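Local atomic coordinates of activator of (r)-2-hydroxyglutaryl-coa dehydratase (Acidaminococcus fermentans, PDB entry 1HUX), a protein that hydrolyses ATP slowly to drive electron transfer from its dimer-shared [4Fe-4S] cluster, activating the dehydratase of glutamate fermentation. Residues Ile3-Cys17 with Leu20-Val34. Sequence-based numbering, arbitrary orientation.
Sequences IYTLGIDVGSTASKC and LKDGKEIVAKSLVAV. With ADP (adenosine-5'-diphosphate), chain D.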
# COMPACT_ATOMS: atom_id res chain seq x y z
N ILE A 3 1.20 -37.85 -27.72
CA ILE A 3 0.41 -37.57 -26.51
C ILE A 3 0.32 -36.07 -26.28
O ILE A 3 1.34 -35.41 -26.03
CB ILE A 3 0.99 -38.23 -25.26
CG1 ILE A 3 0.69 -39.73 -25.31
CG2 ILE A 3 0.36 -37.63 -23.98
CD1 ILE A 3 1.12 -40.49 -24.04
N TYR A 4 -0.90 -35.54 -26.36
CA TYR A 4 -1.11 -34.10 -26.19
C TYR A 4 -1.70 -33.79 -24.84
O TYR A 4 -2.64 -34.46 -24.40
CB TYR A 4 -2.03 -33.56 -27.29
CG TYR A 4 -1.45 -33.65 -28.68
CD1 TYR A 4 -1.40 -34.86 -29.37
CD2 TYR A 4 -0.94 -32.52 -29.31
CE1 TYR A 4 -0.85 -34.94 -30.64
CE2 TYR A 4 -0.39 -32.58 -30.58
CZ TYR A 4 -0.34 -33.79 -31.24
OH TYR A 4 0.24 -33.82 -32.50
N THR A 5 -1.15 -32.77 -24.19
CA THR A 5 -1.63 -32.35 -22.86
C THR A 5 -1.95 -30.88 -22.80
O THR A 5 -1.44 -30.06 -23.58
CB THR A 5 -0.61 -32.67 -21.73
OG1 THR A 5 0.73 -32.63 -22.26
CG2 THR A 5 -0.89 -34.06 -21.12
N LEU A 6 -2.78 -30.53 -21.83
CA LEU A 6 -3.22 -29.17 -21.68
C LEU A 6 -2.88 -28.57 -20.32
O LEU A 6 -3.31 -29.08 -19.28
CB LEU A 6 -4.74 -29.10 -21.93
CG LEU A 6 -5.38 -27.72 -21.76
CD1 LEU A 6 -4.89 -26.81 -22.87
CD2 LEU A 6 -6.87 -27.85 -21.78
N GLY A 7 -2.11 -27.48 -20.37
CA GLY A 7 -1.75 -26.75 -19.17
C GLY A 7 -2.58 -25.47 -19.14
O GLY A 7 -2.62 -24.72 -20.13
N ILE A 8 -3.25 -25.22 -18.01
CA ILE A 8 -4.09 -24.04 -17.86
C ILE A 8 -3.73 -23.27 -16.59
O ILE A 8 -3.91 -23.75 -15.47
CB ILE A 8 -5.59 -24.41 -17.78
CG1 ILE A 8 -5.96 -25.33 -18.94
CG2 ILE A 8 -6.45 -23.15 -17.86
CD1 ILE A 8 -7.35 -25.92 -18.81
N ASP A 9 -3.22 -22.06 -16.80
CA ASP A 9 -2.84 -21.16 -15.71
C ASP A 9 -3.86 -20.03 -15.59
O ASP A 9 -3.77 -19.05 -16.32
CB ASP A 9 -1.46 -20.57 -16.00
CG ASP A 9 -0.92 -19.74 -14.85
OD1 ASP A 9 0.11 -19.06 -15.04
OD2 ASP A 9 -1.53 -19.77 -13.75
N VAL A 10 -4.83 -20.16 -14.71
CA VAL A 10 -5.83 -19.11 -14.58
C VAL A 10 -5.46 -18.10 -13.50
O VAL A 10 -5.68 -18.33 -12.31
CB VAL A 10 -7.28 -19.71 -14.33
CG1 VAL A 10 -7.18 -21.08 -13.68
CG2 VAL A 10 -8.12 -18.79 -13.44
N GLY A 11 -4.87 -16.98 -13.91
CA GLY A 11 -4.47 -15.96 -12.95
C GLY A 11 -5.57 -14.97 -12.61
O GLY A 11 -6.72 -15.14 -13.03
N SER A 12 -5.24 -13.94 -11.83
CA SER A 12 -6.21 -12.92 -11.44
C SER A 12 -6.41 -11.88 -12.55
O SER A 12 -7.45 -11.23 -12.65
CB SER A 12 -5.74 -12.23 -10.16
OG SER A 12 -4.47 -11.63 -10.36
N THR A 13 -5.39 -11.75 -13.40
CA THR A 13 -5.40 -10.80 -14.51
C THR A 13 -5.75 -11.47 -15.83
O THR A 13 -6.54 -10.96 -16.62
CB THR A 13 -4.00 -10.14 -14.65
OG1 THR A 13 -3.85 -9.16 -13.63
CG2 THR A 13 -3.80 -9.49 -16.02
N ALA A 14 -5.15 -12.62 -16.07
CA ALA A 14 -5.39 -13.30 -17.32
C ALA A 14 -5.37 -14.80 -17.13
O ALA A 14 -4.99 -15.30 -16.08
CB ALA A 14 -4.34 -12.90 -18.33
N SER A 15 -5.78 -15.51 -18.17
CA SER A 15 -5.80 -16.96 -18.16
C SER A 15 -4.94 -17.37 -19.34
O SER A 15 -5.23 -17.00 -20.49
CB SER A 15 -7.24 -17.46 -18.32
OG SER A 15 -7.34 -18.82 -17.98
N LYS A 16 -3.87 -18.11 -19.06
CA LYS A 16 -2.96 -18.57 -20.12
C LYS A 16 -3.13 -20.07 -20.30
O LYS A 16 -3.47 -20.79 -19.35
CB LYS A 16 -1.49 -18.26 -19.77
CG LYS A 16 -1.05 -16.78 -19.86
CD LYS A 16 -1.66 -15.92 -18.77
CE LYS A 16 -1.33 -16.42 -17.37
NZ LYS A 16 -2.06 -15.63 -16.33
N CYS A 17 -2.89 -20.53 -21.53
CA CYS A 17 -3.03 -21.94 -21.86
C CYS A 17 -1.89 -22.44 -22.70
O CYS A 17 -1.37 -21.73 -23.58
CB CYS A 17 -4.32 -22.20 -22.61
SG CYS A 17 -5.80 -22.35 -21.59
N LEU A 20 1.11 -29.20 -25.25
CA LEU A 20 2.34 -29.74 -25.81
C LEU A 20 2.26 -31.23 -26.15
O LEU A 20 1.48 -32.01 -25.55
CB LEU A 20 3.55 -29.47 -24.89
CG LEU A 20 3.41 -29.43 -23.37
CD1 LEU A 20 2.76 -30.70 -22.86
CD2 LEU A 20 4.78 -29.24 -22.77
N LYS A 21 3.06 -31.60 -27.15
CA LYS A 21 3.11 -32.95 -27.65
C LYS A 21 4.28 -33.74 -27.06
O LYS A 21 5.45 -33.39 -27.27
CB LYS A 21 3.21 -32.91 -29.18
CG LYS A 21 3.41 -34.25 -29.87
CD LYS A 21 3.28 -34.11 -31.38
CE LYS A 21 4.25 -33.09 -31.93
NZ LYS A 21 3.99 -32.78 -33.36
N ASP A 22 3.95 -34.79 -26.31
CA ASP A 22 4.93 -35.67 -25.68
C ASP A 22 5.72 -34.94 -24.61
O ASP A 22 6.81 -35.37 -24.23
CB ASP A 22 5.88 -36.23 -26.74
CG ASP A 22 5.15 -37.03 -27.81
OD1 ASP A 22 5.68 -37.17 -28.94
OD2 ASP A 22 4.04 -37.53 -27.50
N GLY A 23 5.15 -33.84 -24.13
CA GLY A 23 5.80 -33.04 -23.10
C GLY A 23 7.13 -32.46 -23.56
O GLY A 23 7.93 -32.02 -22.73
N LYS A 24 7.37 -32.45 -24.86
CA LYS A 24 8.63 -31.95 -25.38
C LYS A 24 8.54 -30.70 -26.25
O LYS A 24 9.51 -29.93 -26.32
CB LYS A 24 9.33 -33.06 -26.17
CG LYS A 24 9.59 -34.33 -25.36
CD LYS A 24 10.32 -35.38 -26.18
CE LYS A 24 11.67 -34.87 -26.66
NZ LYS A 24 12.39 -35.87 -27.50
N GLU A 25 7.42 -30.48 -26.92
CA GLU A 25 7.29 -29.30 -27.76
C GLU A 25 5.94 -28.63 -27.59
O GLU A 25 4.91 -29.29 -27.44
CB GLU A 25 7.52 -29.64 -29.23
CG GLU A 25 6.40 -30.44 -29.87
CD GLU A 25 6.55 -30.57 -31.37
OE1 GLU A 25 7.56 -31.16 -31.82
OE2 GLU A 25 5.67 -30.07 -32.11
N ILE A 26 5.96 -27.30 -27.61
CA ILE A 26 4.74 -26.51 -27.48
C ILE A 26 4.06 -26.45 -28.85
O ILE A 26 4.68 -26.06 -29.84
CB ILE A 26 5.06 -25.07 -27.01
CG1 ILE A 26 5.73 -25.12 -25.64
CG2 ILE A 26 3.78 -24.24 -26.97
CD1 ILE A 26 6.03 -23.76 -25.06
N VAL A 27 2.79 -26.84 -28.90
CA VAL A 27 2.08 -26.81 -30.18
C VAL A 27 1.24 -25.55 -30.27
O VAL A 27 1.09 -24.98 -31.35
CB VAL A 27 1.18 -28.08 -30.37
CG1 VAL A 27 2.06 -29.35 -30.43
CG2 VAL A 27 0.15 -28.18 -29.24
N ALA A 28 0.72 -25.10 -29.14
CA ALA A 28 -0.09 -23.90 -29.15
C ALA A 28 -0.27 -23.34 -27.75
O ALA A 28 -0.21 -24.08 -26.75
CB ALA A 28 -1.44 -24.19 -29.78
N LYS A 29 -0.52 -22.03 -27.69
CA LYS A 29 -0.74 -21.33 -26.43
C LYS A 29 -1.80 -20.28 -26.63
O LYS A 29 -2.12 -19.93 -27.76
CB LYS A 29 0.54 -20.64 -25.96
CG LYS A 29 1.08 -19.60 -26.93
CD LYS A 29 2.00 -18.64 -26.22
CE LYS A 29 2.67 -17.70 -27.19
NZ LYS A 29 3.61 -18.49 -28.03
N SER A 30 -2.34 -19.77 -25.53
CA SER A 30 -3.35 -18.74 -25.64
C SER A 30 -3.37 -17.88 -24.37
O SER A 30 -2.84 -18.27 -23.32
CB SER A 30 -4.72 -19.37 -25.91
OG SER A 30 -5.35 -19.85 -24.73
N LEU A 31 -3.98 -16.70 -24.47
CA LEU A 31 -4.06 -15.78 -23.35
C LEU A 31 -5.33 -14.95 -23.46
O LEU A 31 -5.57 -14.31 -24.47
CB LEU A 31 -2.83 -14.87 -23.36
CG LEU A 31 -2.70 -13.71 -22.37
CD1 LEU A 31 -3.18 -14.07 -20.98
CD2 LEU A 31 -1.26 -13.33 -22.34
N VAL A 32 -6.14 -14.96 -22.40
CA VAL A 32 -7.39 -14.23 -22.40
C VAL A 32 -7.59 -13.45 -21.11
O VAL A 32 -7.50 -14.02 -20.02
CB VAL A 32 -8.59 -15.20 -22.58
CG1 VAL A 32 -9.91 -14.45 -22.36
CG2 VAL A 32 -8.53 -15.85 -23.95
N ALA A 33 -7.91 -12.17 -21.24
CA ALA A 33 -8.10 -11.34 -20.06
C ALA A 33 -9.17 -11.91 -19.15
O ALA A 33 -10.05 -12.64 -19.58
CB ALA A 33 -8.44 -9.91 -20.45
N VAL A 34 -9.03 -11.66 -17.87
CA VAL A 34 -9.98 -12.20 -16.94
C VAL A 34 -10.84 -11.08 -16.44
O VAL A 34 -10.38 -10.23 -15.68
CB VAL A 34 -9.25 -12.88 -15.77
CG1 VAL A 34 -10.26 -13.26 -14.69
CG2 VAL A 34 -8.48 -14.12 -16.29
PB ADP D . -1.81 -13.31 -13.07
O1B ADP D . -0.69 -13.62 -12.13
O2B ADP D . -2.21 -14.49 -14.01
O3B ADP D . -3.01 -12.65 -12.42
PA ADP D . -0.12 -12.34 -15.11
O1A ADP D . -0.65 -12.80 -16.44
O2A ADP D . 1.08 -12.98 -14.59
O3A ADP D . -1.32 -12.33 -14.06
O5' ADP D . 0.02 -10.78 -15.16
C5' ADP D . 0.95 -10.25 -15.96
C4' ADP D . 1.24 -8.83 -15.66
O4' ADP D . 2.11 -8.30 -16.70
C3' ADP D . 0.03 -7.76 -15.52
O3' ADP D . 0.33 -6.74 -14.53
C2' ADP D . -0.01 -7.29 -16.96
O2' ADP D . -0.58 -5.97 -17.23
C1' ADP D . 1.47 -7.30 -17.32
N9 ADP D . 1.81 -7.16 -18.75
C8 ADP D . 1.24 -7.84 -19.75
N7 ADP D . 1.71 -7.54 -20.88
C5 ADP D . 2.67 -6.57 -20.62
C6 ADP D . 3.59 -5.82 -21.43
N6 ADP D . 3.66 -5.95 -22.79
N1 ADP D . 4.43 -4.95 -20.80
C2 ADP D . 4.36 -4.81 -19.47
N3 ADP D . 3.54 -5.47 -18.63
C4 ADP D . 2.72 -6.34 -19.28
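Three antiparallel strands, 4-10, 14-21 and 25-33, form the meander of the actin-like ATPase fold, and the first turn, Gly11-Thr13, is its phosphate-binding loop. Strand 14-21 runs between the other two, so the contact has two ends. At the nucleotide end Ser15 and Val32 make a hydrogen-bonded pair, N and O of each bonding to the other at 2.9 Å, and Cys17 and Ser30 repeat the pattern. Beyond them Val34 N reaches Thr13 O (2.9 Å) from above the carbonyl plane, while Val34 CG2 packs over the Ala14 backbone. Lys16 and Leu31 run side by side on the nucleotide face; bends at chi2 and chi3 (70° and 57°) curl the lysine back, bringing NZ to ADP O1A (3.2 Å) and Ala14 O (3.0 Å), the latter also bound by Gly11 N. ADP O3B accepts from Thr13 N and Ser12 OG. On the opposite face, Ser30 OG bonds to Ser44 O of helix 40-52. At the far end Asp22 grips Ile3 twice: its N gives to Ile3 O (2.7 Å), and OD2 takes Ile3 N (2.9 Å) almost straight, at 176°. Beside this, Lys21 CB lies over one face of the Tyr4 ring, 4.3 Å from its centroid. The Thr13-Val34 bond ties the phosphate loop to the end of strand 25-33, and the Lys16 ammonium, held by a backbone carbonyl, probably offsets phosphate charge.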